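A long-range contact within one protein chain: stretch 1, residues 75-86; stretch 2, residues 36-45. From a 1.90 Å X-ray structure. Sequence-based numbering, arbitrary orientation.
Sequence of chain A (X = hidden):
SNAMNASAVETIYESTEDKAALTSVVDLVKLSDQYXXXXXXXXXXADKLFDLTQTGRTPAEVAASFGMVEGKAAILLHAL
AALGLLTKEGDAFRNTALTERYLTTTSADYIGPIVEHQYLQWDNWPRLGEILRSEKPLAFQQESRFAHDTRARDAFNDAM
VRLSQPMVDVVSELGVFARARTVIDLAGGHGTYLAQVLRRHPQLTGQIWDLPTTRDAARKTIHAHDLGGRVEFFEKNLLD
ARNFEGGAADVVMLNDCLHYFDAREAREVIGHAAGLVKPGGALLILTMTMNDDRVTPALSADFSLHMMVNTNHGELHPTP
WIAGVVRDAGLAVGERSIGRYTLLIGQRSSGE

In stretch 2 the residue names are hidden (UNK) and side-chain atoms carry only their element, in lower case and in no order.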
# COMPACT_ATOMS: atom_id res chain seq x y z
N ILE A 75 -11.04 10.20 15.08
CA ILE A 75 -11.06 9.78 13.68
C ILE A 75 -10.16 8.52 13.46
O ILE A 75 -10.56 7.56 12.79
CB ILE A 75 -10.65 10.97 12.75
CG1 ILE A 75 -11.68 12.10 12.80
CG2 ILE A 75 -10.51 10.50 11.32
CD1 ILE A 75 -11.17 13.42 12.18
N LEU A 76 -8.95 8.54 14.04
CA LEU A 76 -8.05 7.41 13.89
C LEU A 76 -8.65 6.17 14.54
O LEU A 76 -8.60 5.09 13.96
CB LEU A 76 -6.70 7.71 14.49
CG LEU A 76 -5.69 6.53 14.45
CD1 LEU A 76 -5.31 6.08 13.06
CD2 LEU A 76 -4.47 6.92 15.26
N LEU A 77 -9.21 6.32 15.74
CA LEU A 77 -9.66 5.15 16.47
C LEU A 77 -10.82 4.51 15.73
O LEU A 77 -10.90 3.30 15.66
CB LEU A 77 -10.05 5.50 17.90
CG LEU A 77 -8.92 5.95 18.82
CD1 LEU A 77 -9.49 6.76 19.97
CD2 LEU A 77 -8.11 4.74 19.33
N HIS A 78 -11.72 5.35 15.20
CA HIS A 78 -12.81 4.86 14.36
C HIS A 78 -12.32 4.10 13.14
O HIS A 78 -12.84 3.04 12.84
CB HIS A 78 -13.78 6.00 14.01
CG HIS A 78 -14.62 6.44 15.17
ND1 HIS A 78 -14.62 7.73 15.64
CD2 HIS A 78 -15.50 5.75 15.94
CE1 HIS A 78 -15.46 7.82 16.66
NE2 HIS A 78 -15.99 6.63 16.88
N ALA A 79 -11.31 4.60 12.45
CA ALA A 79 -10.77 3.89 11.31
C ALA A 79 -10.12 2.55 11.70
O ALA A 79 -10.27 1.54 10.98
CB ALA A 79 -9.73 4.79 10.54
N LEU A 80 -9.43 2.52 12.85
CA LEU A 80 -8.86 1.28 13.37
C LEU A 80 -9.94 0.25 13.77
O LEU A 80 -9.79 -0.95 13.51
CB LEU A 80 -7.95 1.56 14.55
CG LEU A 80 -6.67 2.32 14.19
CD1 LEU A 80 -5.88 2.67 15.47
CD2 LEU A 80 -5.78 1.46 13.21
N ALA A 81 -11.04 0.73 14.33
CA ALA A 81 -12.16 -0.13 14.65
C ALA A 81 -12.77 -0.74 13.38
O ALA A 81 -13.01 -1.97 13.28
CB ALA A 81 -13.20 0.65 15.45
N ALA A 82 -12.97 0.11 12.38
CA ALA A 82 -13.49 -0.31 11.09
C ALA A 82 -12.60 -1.34 10.41
O ALA A 82 -13.10 -2.21 9.71
CB ALA A 82 -13.70 0.91 10.14
N LEU A 83 -11.28 -1.21 10.59
CA LEU A 83 -10.32 -2.23 10.11
C LEU A 83 -10.37 -3.59 10.83
O LEU A 83 -9.81 -4.57 10.33
CB LEU A 83 -8.89 -1.65 10.12
CG LEU A 83 -8.51 -0.70 8.99
CD1 LEU A 83 -7.18 -0.01 9.24
CD2 LEU A 83 -8.47 -1.42 7.63
N GLY A 84 -11.04 -3.66 11.98
CA GLY A 84 -11.09 -4.89 12.79
C GLY A 84 -9.96 -4.97 13.81
O GLY A 84 -9.68 -6.04 14.38
N LEU A 85 -9.31 -3.84 14.06
CA LEU A 85 -8.20 -3.79 15.00
C LEU A 85 -8.63 -3.37 16.39
O LEU A 85 -7.92 -3.66 17.36
CB LEU A 85 -7.10 -2.88 14.48
CG LEU A 85 -6.49 -3.35 13.15
CD1 LEU A 85 -5.35 -2.41 12.63
CD2 LEU A 85 -6.02 -4.80 13.26
N LEU A 86 -9.78 -2.70 16.49
CA LEU A 86 -10.36 -2.28 17.75
C LEU A 86 -11.84 -2.58 17.77
O LEU A 86 -12.47 -2.75 16.72
CB LEU A 86 -10.16 -0.79 17.97
CG LEU A 86 -8.72 -0.27 18.09
CD1 LEU A 86 -8.72 1.24 18.13
CD2 LEU A 86 -8.06 -0.85 19.32
N UNK A 36 -2.23 3.51 1.48
CA UNK A 36 -2.67 4.24 2.68
C UNK A 36 -2.92 3.31 3.85
O UNK A 36 -2.59 3.66 4.98
c UNK A 36 -5.11 7.04 1.22
n UNK A 36 -6.25 6.24 0.83
n UNK A 36 -7.15 6.10 2.96
c UNK A 36 -3.81 6.16 1.40
c UNK A 36 -7.19 5.80 1.66
n UNK A 36 -8.17 5.03 1.20
c UNK A 36 -3.94 5.08 2.44
N UNK A 37 -3.55 2.17 3.62
CA UNK A 37 -3.83 1.25 4.70
C UNK A 37 -2.53 0.75 5.36
O UNK A 37 -2.48 0.60 6.59
c UNK A 37 -6.78 1.41 4.25
o UNK A 37 -7.18 1.12 5.37
c UNK A 37 -5.92 0.43 3.46
n UNK A 37 -7.04 2.58 3.67
c UNK A 37 -4.66 0.05 4.20
N UNK A 38 -1.49 0.50 4.57
CA UNK A 38 -0.17 0.14 5.14
C UNK A 38 0.28 1.17 6.12
O UNK A 38 0.67 0.84 7.25
c UNK A 38 0.90 -0.02 4.04
o UNK A 38 0.48 -1.00 3.10
N UNK A 39 0.25 2.43 5.67
CA UNK A 39 0.75 3.55 6.49
C UNK A 39 0.01 3.67 7.82
O UNK A 39 0.61 3.95 8.84
c UNK A 39 0.66 4.83 5.72
N UNK A 40 -1.30 3.43 7.80
CA UNK A 40 -2.13 3.48 9.03
C UNK A 40 -1.65 2.42 10.04
O UNK A 40 -1.43 2.72 11.23
c UNK A 40 -4.12 4.40 7.84
c UNK A 40 -5.47 4.08 7.17
c UNK A 40 -3.60 3.25 8.69
c UNK A 40 -4.46 3.02 9.98
N UNK A 41 -1.50 1.18 9.58
CA UNK A 41 -0.99 0.14 10.44
C UNK A 41 0.41 0.40 10.91
O UNK A 41 0.73 0.16 12.07
c UNK A 41 -0.58 -2.43 10.54
c UNK A 41 -0.68 -3.72 9.66
c UNK A 41 -1.05 -1.21 9.73
c UNK A 41 -1.30 -2.58 11.90
N UNK A 42 1.27 0.86 10.00
CA UNK A 42 2.63 1.19 10.35
C UNK A 42 2.64 2.19 11.48
O UNK A 42 3.40 2.03 12.45
n UNK A 42 3.64 -0.89 6.58
c UNK A 42 3.63 0.77 8.02
c UNK A 42 4.00 0.20 5.92
c UNK A 42 3.47 1.73 9.17
c UNK A 42 3.43 -0.56 7.90
n UNK A 42 3.97 1.21 6.76
N UNK A 43 1.80 3.22 11.38
CA UNK A 43 1.75 4.27 12.41
C UNK A 43 1.32 3.70 13.78
O UNK A 43 1.97 3.97 14.81
o UNK A 43 0.37 8.43 16.69
c UNK A 43 0.65 6.34 13.18
c UNK A 43 0.84 5.48 11.99
c UNK A 43 0.45 7.74 15.52
c UNK A 43 -0.51 6.30 13.92
c UNK A 43 -0.62 7.01 15.08
c UNK A 43 1.72 7.05 13.68
c UNK A 43 1.63 7.74 14.83
N UNK A 44 0.23 2.91 13.78
CA UNK A 44 -0.34 2.41 15.02
C UNK A 44 0.68 1.53 15.75
O UNK A 44 0.81 1.59 16.98
c UNK A 44 -1.63 1.63 14.75
N UNK A 45 1.43 0.77 14.98
CA UNK A 45 2.44 -0.14 15.50
C UNK A 45 3.64 0.65 16.04
O UNK A 45 4.11 0.36 17.16
c UNK A 45 1.71 -2.13 14.17
c UNK A 45 2.86 -1.17 14.45
c UNK A 45 4.09 -1.98 14.90

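Position 36 carries three carbons, a nitrogen, and then a carbon bearing two more nitrogens, all out of reach of stretch 1. That guanidinium pattern is arginine, R36. Its nitrogens are hydrogen-bonded elsewhere in the structure.

Position 37 has three carbons, the third bonded to one oxygen and one nitrogen; the oxygen touches L83 CD2. A terminal amide on this chain is glutamine, Q37. CA to CB points sideways, but the side chain (chi1 and chi2 both m) brings its end nearer, so that OE1 lies 3.6 Å from L83 CD2. This is a packing contact, not a hydrogen bond, since a methyl carbon is the partner.

Position 38 shows one carbon and one oxygen, the hydroxymethyl of serine, S38; position 39 has a single carbon, so it is alanine, A39. Both are out of reach of stretch 1.

Position 40 has four carbons, forked at the first, with one arm two carbons long; the one-carbon arm lies near L80 CD2, L83 CD1 and L76 CD1. Branching at CB with unequal arms identifies isoleucine, I40. It points toward stretch 1 and has the largest covered area of either stretch, 62 Å². Its CG2 lies 3.8 Å from L80 CD2, 4.1 Å from L83 CD1 and 4.4 Å from L76 CD1, so one methyl meets three leucines.

Position 41 also has four carbons, but the fork comes at the second, and one terminal carbon touches L85 CD1: leucine, L41. With chi1 t and chi2 p, its CD1 reaches within 4.1 Å of L85 CD1.

Position 42 holds one carbon and a five-membered ring of three carbons and two nitrogens, out of reach of stretch 1. The ring is an imidazole, so this is histidine, H42.

Position 43 has one carbon and a six-carbon ring bearing an oxygen, with L76 CD2 at the ring edge, near its plane: tyrosine, Y43. L76 CD2 is 3.9 Å from CE2 of Y43.

Position 44 has a lone carbon, directed toward stretch 1 and 4.4 Å from L80 CD2, which makes it the CB of alanine, A44.

Position 45 has one carbon carrying two more, without contact to stretch 1: the fork of valine, V45.

The contact works through side chains alone: no hydrogen bond crosses it. The helix axes cross at -111° and approach to 11.5 Å, a wide gap bridged mostly by leucine and isoleucine methyls, with the Y43 ring edge, A44 CB and the end of Q37 adding to them. In stretch 2, I40 and A44 are one turn apart, and both meet L80. Beyond the other helix, G84, with phi 90°, forms a Schellman turn, in which L85 N bonds to L80 O at 3.0 Å; L85 then adds its methyl contact with L41.

Stretch 2 36-45: RQSAILHYAV
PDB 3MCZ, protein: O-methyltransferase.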